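Local atomic coordinates of RagB/SusD domain protein (Flavobacterium johnsoniae, PDB entry 5J90), a protein that binds chitin and, as a SusD homolog, probably captures chitin chains at the outer membrane of the bacterium. Residues 88-93 with 132-137; 280-285 with 368-373; 378-383 with 402-407. One frame throughout, in Å; residues are numbered along the deposited sequence. Where two conformers were deposited one is given.

Contact 1 of 3, residues 88-93 with 132-137; sequences FIWDYG and DTFGPI. With EDO (1,2-ethanediol), chain C.
W90 meets F134 in a T-shaped (edge-to-face) pair, the heart of a buried contact between two successive long helices of the SusD fold, 83-108 and 113-134. The start of the first packs against the end of the second. The six-membered ring of the indole and the phenyl ring stand 5.4 Å apart between centroids, with planes at 85°. In W90 chi1 of -176° puts CG anti to the backbone N, and the six-membered side of the indole reaches F134: its edge atom CE3 comes 3.9 Å from F134 CD2, over one face of the phenyl and offset toward the rim. The methyl CG2 of T133, the preceding residue, covers the opposite face, so the ring is held between an indole edge and a methyl. I89 comes at the phenyl from its edge instead, CG2 lying 3.9 Å from F134 CE2. Further along the indole, W90 CZ3 rests 4.1 Å from I137 CG2, just after the chain has turned out of its helix at G135, which has positive phi. Y94 and Y151 meet the W90 ring as well. Y92 turns elsewhere on the same helix: its OH is hydrogen-bonded to O1 of an ethanediol at 2.5 Å, and either could be the donor; the diol is probably from the crystallisation liquor. A phenylalanine in place of Y92 would probably leave that diol oxygen without its phenolic mate and let the molecule turn more freely. On the F88 ring, the same diol approaches at the edge, with C1 4.0 Å from CE2.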
loop_
_atom_site.group_PDB
_atom_site.type_symbol
_atom_site.label_atom_id
_atom_site.label_comp_id
_atom_site.label_asym_id
_atom_site.label_seq_id
_atom_site.Cartn_x
_atom_site.Cartn_y
_atom_site.Cartn_z
ATOM N N PHE A 88 -16.990 -6.979 -18.897
ATOM C CA PHE A 88 -17.043 -8.385 -19.297
ATOM C C PHE A 88 -16.279 -9.309 -18.352
ATOM O O PHE A 88 -16.681 -10.456 -18.139
ATOM C CB PHE A 88 -16.524 -8.559 -20.728
ATOM C CG PHE A 88 -17.532 -8.202 -21.781
ATOM C CD1 PHE A 88 -17.691 -6.891 -22.198
ATOM C CD2 PHE A 88 -18.333 -9.186 -22.342
ATOM C CE1 PHE A 88 -18.640 -6.564 -23.172
ATOM C CE2 PHE A 88 -19.279 -8.870 -23.315
ATOM C CZ PHE A 88 -19.429 -7.556 -23.730
ATOM N N ILE A 89 -15.181 -8.813 -17.781
ATOM C CA ILE A 89 -14.369 -9.621 -16.873
ATOM C C ILE A 89 -15.213 -10.066 -15.687
ATOM O O ILE A 89 -15.279 -11.249 -15.342
ATOM C CB ILE A 89 -13.164 -8.816 -16.342
ATOM C CG1 ILE A 89 -12.344 -8.212 -17.487
ATOM C CG2 ILE A 89 -12.309 -9.690 -15.432
ATOM C CD1 ILE A 89 -11.342 -7.161 -17.020
ATOM N N TRP A 90 -15.877 -9.097 -15.063
ATOM C CA TRP A 90 -16.685 -9.357 -13.887
ATOM C C TRP A 90 -17.913 -10.191 -14.252
ATOM O O TRP A 90 -18.217 -11.205 -13.610
ATOM C CB TRP A 90 -17.107 -8.021 -13.273
ATOM C CG TRP A 90 -17.870 -8.110 -11.990
ATOM C CD1 TRP A 90 -19.200 -8.387 -11.829
ATOM C CD2 TRP A 90 -17.351 -7.875 -10.678
ATOM N NE1 TRP A 90 -19.535 -8.356 -10.491
ATOM C CE2 TRP A 90 -18.413 -8.042 -9.764
ATOM C CE3 TRP A 90 -16.083 -7.544 -10.185
ATOM C CZ2 TRP A 90 -18.246 -7.881 -8.386
ATOM C CZ3 TRP A 90 -15.922 -7.387 -8.817
ATOM C CH2 TRP A 90 -16.989 -7.564 -7.939
ATOM N N ASP A 91 -18.622 -9.767 -15.292
ATOM C CA ASP A 91 -19.910 -10.380 -15.591
ATOM C C ASP A 91 -19.770 -11.854 -16.000
ATOM O O ASP A 91 -20.496 -12.714 -15.489
ATOM C CB ASP A 91 -20.686 -9.542 -16.614
ATOM C CG ASP A 91 -21.056 -8.160 -16.072
ATOM O OD1 ASP A 91 -21.210 -8.029 -14.846
ATOM O OD2 ASP A 91 -21.182 -7.204 -16.870
ATOM N N TYR A 92 -18.797 -12.160 -16.858
ATOM C CA TYR A 92 -18.595 -13.551 -17.262
ATOM C C TYR A 92 -18.010 -14.422 -16.152
ATOM O O TYR A 92 -18.405 -15.575 -15.987
ATOM C CB TYR A 92 -17.771 -13.650 -18.553
ATOM C CG TYR A 92 -18.644 -13.550 -19.782
ATOM C CD1 TYR A 92 -19.144 -12.324 -20.202
ATOM C CD2 TYR A 92 -18.996 -14.684 -20.503
ATOM C CE1 TYR A 92 -19.961 -12.224 -21.312
ATOM C CE2 TYR A 92 -19.821 -14.592 -21.616
ATOM C CZ TYR A 92 -20.296 -13.360 -22.007
ATOM O OH TYR A 92 -21.114 -13.255 -23.119
ATOM N N GLY A 93 -17.095 -13.863 -15.364
ATOM C CA GLY A 93 -16.508 -14.591 -14.253
ATOM C C GLY A 93 -17.526 -14.967 -13.191
ATOM O O GLY A 93 -17.567 -16.096 -12.714
ATOM N N ASP A 132 -7.246 -10.250 -8.190
ATOM C CA ASP A 132 -6.005 -9.654 -8.666
ATOM C C ASP A 132 -6.246 -8.519 -9.654
ATOM O O ASP A 132 -5.384 -7.662 -9.838
ATOM C CB ASP A 132 -5.101 -10.715 -9.280
ATOM C CG ASP A 132 -4.490 -11.628 -8.245
ATOM O OD1 ASP A 132 -4.594 -11.355 -7.028
ATOM O OD2 ASP A 132 -3.884 -12.632 -8.668
ATOM N N THR A 133 -7.421 -8.505 -10.282
ATOM C CA THR A 133 -7.782 -7.464 -11.237
ATOM C C THR A 133 -8.440 -6.252 -10.566
ATOM O O THR A 133 -8.089 -5.117 -10.867
ATOM C CB THR A 133 -8.695 -8.049 -12.334
ATOM O OG1 THR A 133 -7.960 -9.050 -13.054
ATOM C CG2 THR A 133 -9.147 -6.987 -13.307
ATOM N N PHE A 134 -9.365 -6.500 -9.635
ATOM C CA PHE A 134 -10.181 -5.430 -9.056
ATOM C C PHE A 134 -9.802 -5.017 -7.635
ATOM O O PHE A 134 -10.104 -3.888 -7.217
ATOM C CB PHE A 134 -11.670 -5.823 -9.092
ATOM C CG PHE A 134 -12.231 -5.925 -10.481
ATOM C CD1 PHE A 134 -12.608 -4.782 -11.172
ATOM C CD2 PHE A 134 -12.357 -7.160 -11.111
ATOM C CE1 PHE A 134 -13.093 -4.865 -12.464
ATOM C CE2 PHE A 134 -12.840 -7.248 -12.406
ATOM C CZ PHE A 134 -13.211 -6.099 -13.079
ATOM N N GLY A 135 -9.163 -5.919 -6.887
ATOM C CA GLY A 135 -8.923 -5.707 -5.464
ATOM C C GLY A 135 -10.052 -6.323 -4.649
ATOM O O GLY A 135 -10.264 -7.534 -4.690
ATOM N N PRO A 136 -10.807 -5.502 -3.907
ATOM C CA PRO A 136 -11.991 -6.050 -3.242
ATOM C C PRO A 136 -12.942 -6.673 -4.266
ATOM O O PRO A 136 -13.099 -6.137 -5.365
ATOM C CB PRO A 136 -12.637 -4.811 -2.593
ATOM C CG PRO A 136 -11.492 -3.820 -2.450
ATOM C CD PRO A 136 -10.636 -4.059 -3.661
ATOM N N ILE A 137 -13.537 -7.809 -3.909
ATOM C CA ILE A 137 -14.537 -8.449 -4.776
ATOM C C ILE A 137 -15.629 -9.068 -3.918
ATOM O O ILE A 137 -15.482 -9.194 -2.703
ATOM C CB ILE A 137 -13.916 -9.551 -5.682
ATOM C CG1 ILE A 137 -13.354 -10.701 -4.836
ATOM C CG2 ILE A 137 -12.866 -8.959 -6.620
ATOM C CD1 ILE A 137 -13.046 -11.967 -5.650
HETATM C C1 EDO C . -22.572 -10.903 -24.132
HETATM O O1 EDO C . -23.273 -12.025 -23.584
HETATM C C2 EDO C . -23.276 -9.623 -23.709
HETATM O O2 EDO C . -23.388 -9.588 -22.280
#

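Contact 2 of 3, residues 280-285 with 368-373; sequences DPRIAS and RGVSGA
V370 turns its CG1 anti to its own carbonyl carbon (chi1 -67°), and this lays that methyl 3.7 Å from P281 O. The other methyl, CG2, falls between backbone N and carbonyl carbon and touches R282 CG at 3.9 Å as well as P281 CG. R282 is bent at chi3 (-71°), which swings NE back toward D280 while CG stays against the other segment. There the aliphatic parts of R282 and R368 cross at about a right angle, CG to CG 4.0 Å. What joins here is a type I turn, D280 to I283, leading into helix 283-286, and a Schellman motif at G369 that ends helix 353-368. D280 caps its turn: OD1 accepts from R282 N on the anti side and, through its syn lone pair, from R282 NE at 3.0 Å, an almost straight bond lying in the guanidinium plane. R282 NH2 reaches D280 OD2 at 2.8 Å, completing a side-on salt bridge that fixes the rotation of the guanidinium, while NH1 goes to S364 OG. The R368 guanidinium leads off to the backbone oxygens of A427 and F429, through NH2. A water bridges the segments, hydrogen-bonded to S285 OG at 2.8 Å and donating to R368 O at 3.2 Å.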
loop_
_atom_site.group_PDB
_atom_site.type_symbol
_atom_site.label_atom_id
_atom_site.label_comp_id
_atom_site.label_asym_id
_atom_site.label_seq_id
_atom_site.Cartn_x
_atom_site.Cartn_y
_atom_site.Cartn_z
ATOM N N ASP A 280 16.006 -16.514 -28.568
ATOM C CA ASP A 280 15.290 -17.567 -27.876
ATOM C C ASP A 280 14.556 -18.452 -28.881
ATOM O O ASP A 280 13.716 -17.961 -29.629
ATOM C CB ASP A 280 14.299 -16.890 -26.921
ATOM C CG ASP A 280 13.739 -17.833 -25.888
ATOM O OD1 ASP A 280 13.337 -18.952 -26.246
ATOM O OD2 ASP A 280 13.700 -17.443 -24.693
ATOM N N PRO A 281 14.856 -19.763 -28.891
ATOM C CA PRO A 281 14.223 -20.643 -29.883
ATOM C C PRO A 281 12.720 -20.823 -29.671
ATOM O O PRO A 281 12.041 -21.322 -30.568
ATOM C CB PRO A 281 14.955 -21.977 -29.695
ATOM C CG PRO A 281 15.461 -21.938 -28.294
ATOM C CD PRO A 281 15.803 -20.493 -28.031
ATOM N N ARG A 282 12.198 -20.420 -28.514
ATOM C CA ARG A 282 10.756 -20.497 -28.287
ATOM C C ARG A 282 9.989 -19.489 -29.137
ATOM O O ARG A 282 8.773 -19.596 -29.283
ATOM C CB ARG A 282 10.432 -20.308 -26.797
ATOM C CG ARG A 282 10.874 -21.491 -25.948
ATOM C CD ARG A 282 10.784 -21.187 -24.445
ATOM N NE ARG A 282 11.810 -20.234 -24.030
ATOM C CZ ARG A 282 12.086 -19.942 -22.761
ATOM N NH1 ARG A 282 11.408 -20.533 -21.783
ATOM N NH2 ARG A 282 13.041 -19.071 -22.478
ATOM N N ILE A 283 10.703 -18.531 -29.723
ATOM C CA ILE A 283 10.066 -17.471 -30.492
ATOM C C ILE A 283 9.272 -18.034 -31.672
ATOM O O ILE A 283 8.248 -17.475 -32.054
ATOM C CB ILE A 283 11.106 -16.436 -30.979
ATOM C CG1 ILE A 283 10.453 -15.090 -31.286
ATOM C CG2 ILE A 283 11.877 -16.963 -32.187
ATOM C CD1 ILE A 283 11.468 -13.992 -31.547
ATOM N N ALA A 284 9.734 -19.158 -32.216
ATOM C CA ALA A 284 9.164 -19.702 -33.446
ATOM C C ALA A 284 7.766 -20.279 -33.248
ATOM O O ALA A 284 6.938 -20.217 -34.151
ATOM C CB ALA A 284 10.093 -20.745 -34.045
ATOM N N SER A 285 7.495 -20.843 -32.077
ATOM C CA SER A 285 6.154 -21.346 -31.817
ATOM C C SER A 285 5.278 -20.286 -31.149
ATOM O O SER A 285 4.057 -20.349 -31.248
ATOM C CB SER A 285 6.176 -22.633 -30.996
ATOM O OG SER A 285 6.731 -22.428 -29.707
ATOM N N ARG A 368 7.964 -26.729 -24.898
ATOM C CA ARG A 368 7.781 -26.135 -26.221
ATOM C C ARG A 368 8.455 -26.943 -27.333
ATOM O O ARG A 368 8.351 -26.589 -28.502
ATOM C CB ARG A 368 8.292 -24.690 -26.234
ATOM C CG ARG A 368 7.766 -23.826 -25.094
ATOM C CD ARG A 368 6.250 -23.767 -25.058
ATOM N NE ARG A 368 5.815 -22.786 -24.066
ATOM C CZ ARG A 368 4.595 -22.276 -24.000
ATOM N NH1 ARG A 368 3.662 -22.645 -24.870
ATOM N NH2 ARG A 368 4.312 -21.382 -23.065
ATOM N N GLY A 369 9.150 -28.015 -26.966
ATOM C CA GLY A 369 9.757 -28.901 -27.953
ATOM C C GLY A 369 10.983 -28.337 -28.644
ATOM O O GLY A 369 11.265 -28.688 -29.797
ATOM N N VAL A 370 11.721 -27.467 -27.962
ATOM C CA VAL A 370 12.922 -26.878 -28.543
ATOM C C VAL A 370 14.181 -27.365 -27.842
ATOM O O VAL A 370 14.171 -27.676 -26.647
ATOM C CB VAL A 370 12.884 -25.333 -28.555
ATOM C CG1 VAL A 370 11.796 -24.836 -29.500
ATOM C CG2 VAL A 370 12.682 -24.788 -27.152
ATOM N N SER A 371 15.263 -27.455 -28.607
ATOM C CA SER A 371 16.542 -27.887 -28.073
ATOM C C SER A 371 17.403 -26.670 -27.762
ATOM O O SER A 371 17.013 -25.535 -28.043
ATOM C CB SER A 371 17.250 -28.792 -29.085
ATOM O OG SER A 371 17.431 -28.110 -30.309
ATOM N N GLY A 372 18.568 -26.918 -27.169
ATOM C CA GLY A 372 19.547 -25.872 -26.940
ATOM C C GLY A 372 19.497 -25.225 -25.570
ATOM O O GLY A 372 20.105 -24.181 -25.370
ATOM N N ALA A 373 18.793 -25.846 -24.630
ATOM C CA ALA A 373 18.645 -25.265 -23.295
ATOM C C ALA A 373 19.986 -25.023 -22.600
ATOM O O ALA A 373 20.199 -23.969 -22.003
ATOM C CB ALA A 373 17.748 -26.140 -22.424
HETATM O O HOH W 1 5.679 -24.766 -28.586
#

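Contact 3 of 3, residues 378-383 with 402-407; sequences ADNTKT and NVTVAW
An Asx turn at D379 shapes the 378-383 side of this contact, and A406 meets it there: A406 N donates to D379 O at 3.0 Å, from above the carbonyl plane by 39°. The carboxylate of D379 holds its own loop in place. Its OD1 accepts from both T381 N and K382 N, while OD2 forms a salt bridge with K382 NZ at 2.9 Å, met from above the carboxylate plane. N380 carries the side-chain link. Its chi1 of -166° sets CG anti to the backbone N, and OD1 meets T404, whose OG1 donates to N380 OD1 at 2.8 Å, in the plane of that carbonyl. Beside this bond the N380 CB packs on the A406 CB methyl at 3.7 Å. T404 CA also points a hydrogen at K382 O, a CH...O contact of 3.4 Å. A water sits between the loops, accepting from V405 N at 2.9 Å. K382 O and D379 OD1 lie within its reach as acceptors, and there are more acceptors around it than it has protons to give. T383 has two conformers, so the close approach of its methyl to that of T404 is doubtful. Behind residues 402-407, K419 NZ is hydrogen-bonded to the backbone oxygens of T404 and A406, and Y357 OH to that of V405, tying the segment to helices 413-428 and 353-368. The 378-383 side is an Asx turn and Asx motif, one carboxylate oxygen accepting from the N-H groups two and three residues on, set against a second irregular segment.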
loop_
_atom_site.group_PDB
_atom_site.type_symbol
_atom_site.label_atom_id
_atom_site.label_comp_id
_atom_site.label_asym_id
_atom_site.label_seq_id
_atom_site.Cartn_x
_atom_site.Cartn_y
_atom_site.Cartn_z
ATOM N N ALA A 378 23.615 -21.147 -20.177
ATOM C CA ALA A 378 24.983 -20.759 -19.840
ATOM C C ALA A 378 25.415 -19.413 -20.430
ATOM O O ALA A 378 26.493 -18.911 -20.105
ATOM C CB ALA A 378 25.960 -21.858 -20.259
ATOM N N ASP A 379 24.582 -18.816 -21.278
ATOM C CA ASP A 379 24.969 -17.596 -21.981
ATOM C C ASP A 379 24.954 -16.365 -21.076
ATOM O O ASP A 379 23.908 -15.987 -20.544
ATOM C CB ASP A 379 24.078 -17.370 -23.203
ATOM C CG ASP A 379 24.557 -16.215 -24.057
ATOM O OD1 ASP A 379 24.490 -15.061 -23.590
ATOM O OD2 ASP A 379 25.006 -16.461 -25.200
ATOM N N ASN A 380 26.115 -15.730 -20.920
ATOM C CA ASN A 380 26.243 -14.539 -20.084
ATOM C C ASN A 380 26.578 -13.297 -20.908
ATOM O O ASN A 380 27.265 -12.384 -20.434
ATOM C CB ASN A 380 27.300 -14.763 -18.994
ATOM C CG ASN A 380 27.242 -13.716 -17.891
ATOM O OD1 ASN A 380 26.172 -13.197 -17.559
ATOM N ND2 ASN A 380 28.399 -13.395 -17.321
ATOM N N THR A 381 26.073 -13.255 -22.139
ATOM C CA THR A 381 26.356 -12.143 -23.032
ATOM C C THR A 381 25.091 -11.518 -23.610
ATOM O O THR A 381 24.921 -10.302 -23.555
ATOM C CB THR A 381 27.291 -12.574 -24.188
ATOM O OG1 THR A 381 28.548 -12.995 -23.643
ATOM C CG2 THR A 381 27.522 -11.421 -25.147
ATOM N N LYS A 382 24.210 -12.349 -24.162
ATOM C CA LYS A 382 23.010 -11.845 -24.826
ATOM C C LYS A 382 22.064 -11.147 -23.848
ATOM O O LYS A 382 21.830 -11.624 -22.738
ATOM C CB LYS A 382 22.276 -12.965 -25.561
ATOM C CG LYS A 382 23.105 -13.658 -26.648
ATOM C CD LYS A 382 22.225 -14.547 -27.511
ATOM C CE LYS A 382 23.037 -15.362 -28.509
ATOM N NZ LYS A 382 23.781 -16.459 -27.834
ATOM N N THR A 383 21.547 -10.009 -24.289
ATOM C CA THR A 383 20.603 -9.217 -23.499
ATOM C C THR A 383 19.557 -8.626 -24.429
ATOM O O THR A 383 19.618 -8.812 -25.643
ATOM C CB THR A 383 21.287 -8.071 -22.710
ATOM O OG1 THR A 383 22.128 -7.307 -23.588
ATOM C CG2 THR A 383 22.116 -8.619 -21.550
ATOM N N ASN A 402 17.744 -5.278 -19.245
ATOM C CA ASN A 402 19.155 -5.441 -19.564
ATOM C C ASN A 402 19.828 -6.387 -18.594
ATOM O O ASN A 402 20.523 -5.982 -17.665
ATOM C CB ASN A 402 19.828 -4.071 -19.624
ATOM C CG ASN A 402 19.157 -3.157 -20.631
ATOM O OD1 ASN A 402 18.761 -3.597 -21.715
ATOM N ND2 ASN A 402 18.998 -1.887 -20.274
ATOM N N VAL A 403 19.573 -7.667 -18.820
ATOM C CA VAL A 403 20.063 -8.741 -17.976
ATOM C C VAL A 403 20.290 -9.961 -18.868
ATOM O O VAL A 403 19.547 -10.185 -19.829
ATOM C CB VAL A 403 19.042 -9.062 -16.844
ATOM C CG1 VAL A 403 17.730 -9.580 -17.420
ATOM C CG2 VAL A 403 19.616 -10.043 -15.850
ATOM N N THR A 404 21.322 -10.738 -18.568
ATOM C CA THR A 404 21.592 -11.950 -19.326
ATOM C C THR A 404 20.857 -13.136 -18.710
ATOM O O THR A 404 20.292 -13.041 -17.617
ATOM C CB THR A 404 23.093 -12.283 -19.337
ATOM O OG1 THR A 404 23.525 -12.519 -17.995
ATOM C CG2 THR A 404 23.890 -11.137 -19.931
ATOM N N VAL A 405 20.890 -14.270 -19.397
ATOM C CA VAL A 405 20.259 -15.471 -18.880
ATOM C C VAL A 405 21.085 -16.121 -17.772
ATOM O O VAL A 405 20.541 -16.528 -16.748
ATOM C CB VAL A 405 20.002 -16.509 -19.995
ATOM C CG1 VAL A 405 19.420 -17.778 -19.396
ATOM C CG2 VAL A 405 19.057 -15.950 -21.046
ATOM N N ALA A 406 22.401 -16.216 -17.973
ATOM C CA ALA A 406 23.264 -16.993 -17.086
ATOM C C ALA A 406 23.185 -16.571 -15.623
ATOM O O ALA A 406 23.230 -15.382 -15.304
ATOM C CB ALA A 406 24.717 -16.933 -17.568
ATOM N N TRP A 407 23.084 -17.563 -14.746
ATOM C CA TRP A 407 23.105 -17.306 -13.314
ATOM C C TRP A 407 24.477 -16.811 -12.890
ATOM O O TRP A 407 25.507 -17.342 -13.315
ATOM C CB TRP A 407 22.764 -18.572 -12.534
ATOM C CG TRP A 407 22.516 -18.310 -11.080
ATOM C CD1 TRP A 407 23.397 -18.469 -10.045
ATOM C CD2 TRP A 407 21.299 -17.827 -10.501
ATOM N NE1 TRP A 407 22.798 -18.112 -8.856
ATOM C CE2 TRP A 407 21.508 -17.726 -9.112
ATOM C CE3 TRP A 407 20.050 -17.482 -11.025
ATOM C CZ2 TRP A 407 20.515 -17.285 -8.242
ATOM C CZ3 TRP A 407 19.063 -17.045 -10.157
ATOM C CH2 TRP A 407 19.301 -16.956 -8.784
HETATM O O HOH W 2 21.925 -14.296 -22.129
HETATM O O HOH W 3 20.190 -4.987 -23.365
#

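Overall arrangement
The three contacts come in series along the chain. Contact 1, buried about 14 Å from the chain's centre, joins helices 83-108 and 113-134. Contacts 2 and 3 sit on the opposite side of that centre, about 34 and 38 Å from contact 1 between centres, farther out and more open to solvent. These two are neighbours, their centres about 17 Å apart and their nearest atoms about 5 Å apart without touching. Helix 373-378 links the second segment of contact 2 to the first of contact 3, and helices 353-368 and 413-428 back both. One mainly helical SusD-type body thus carries a packed helix pair on one side and loops and helix ends nearer the surface on the other.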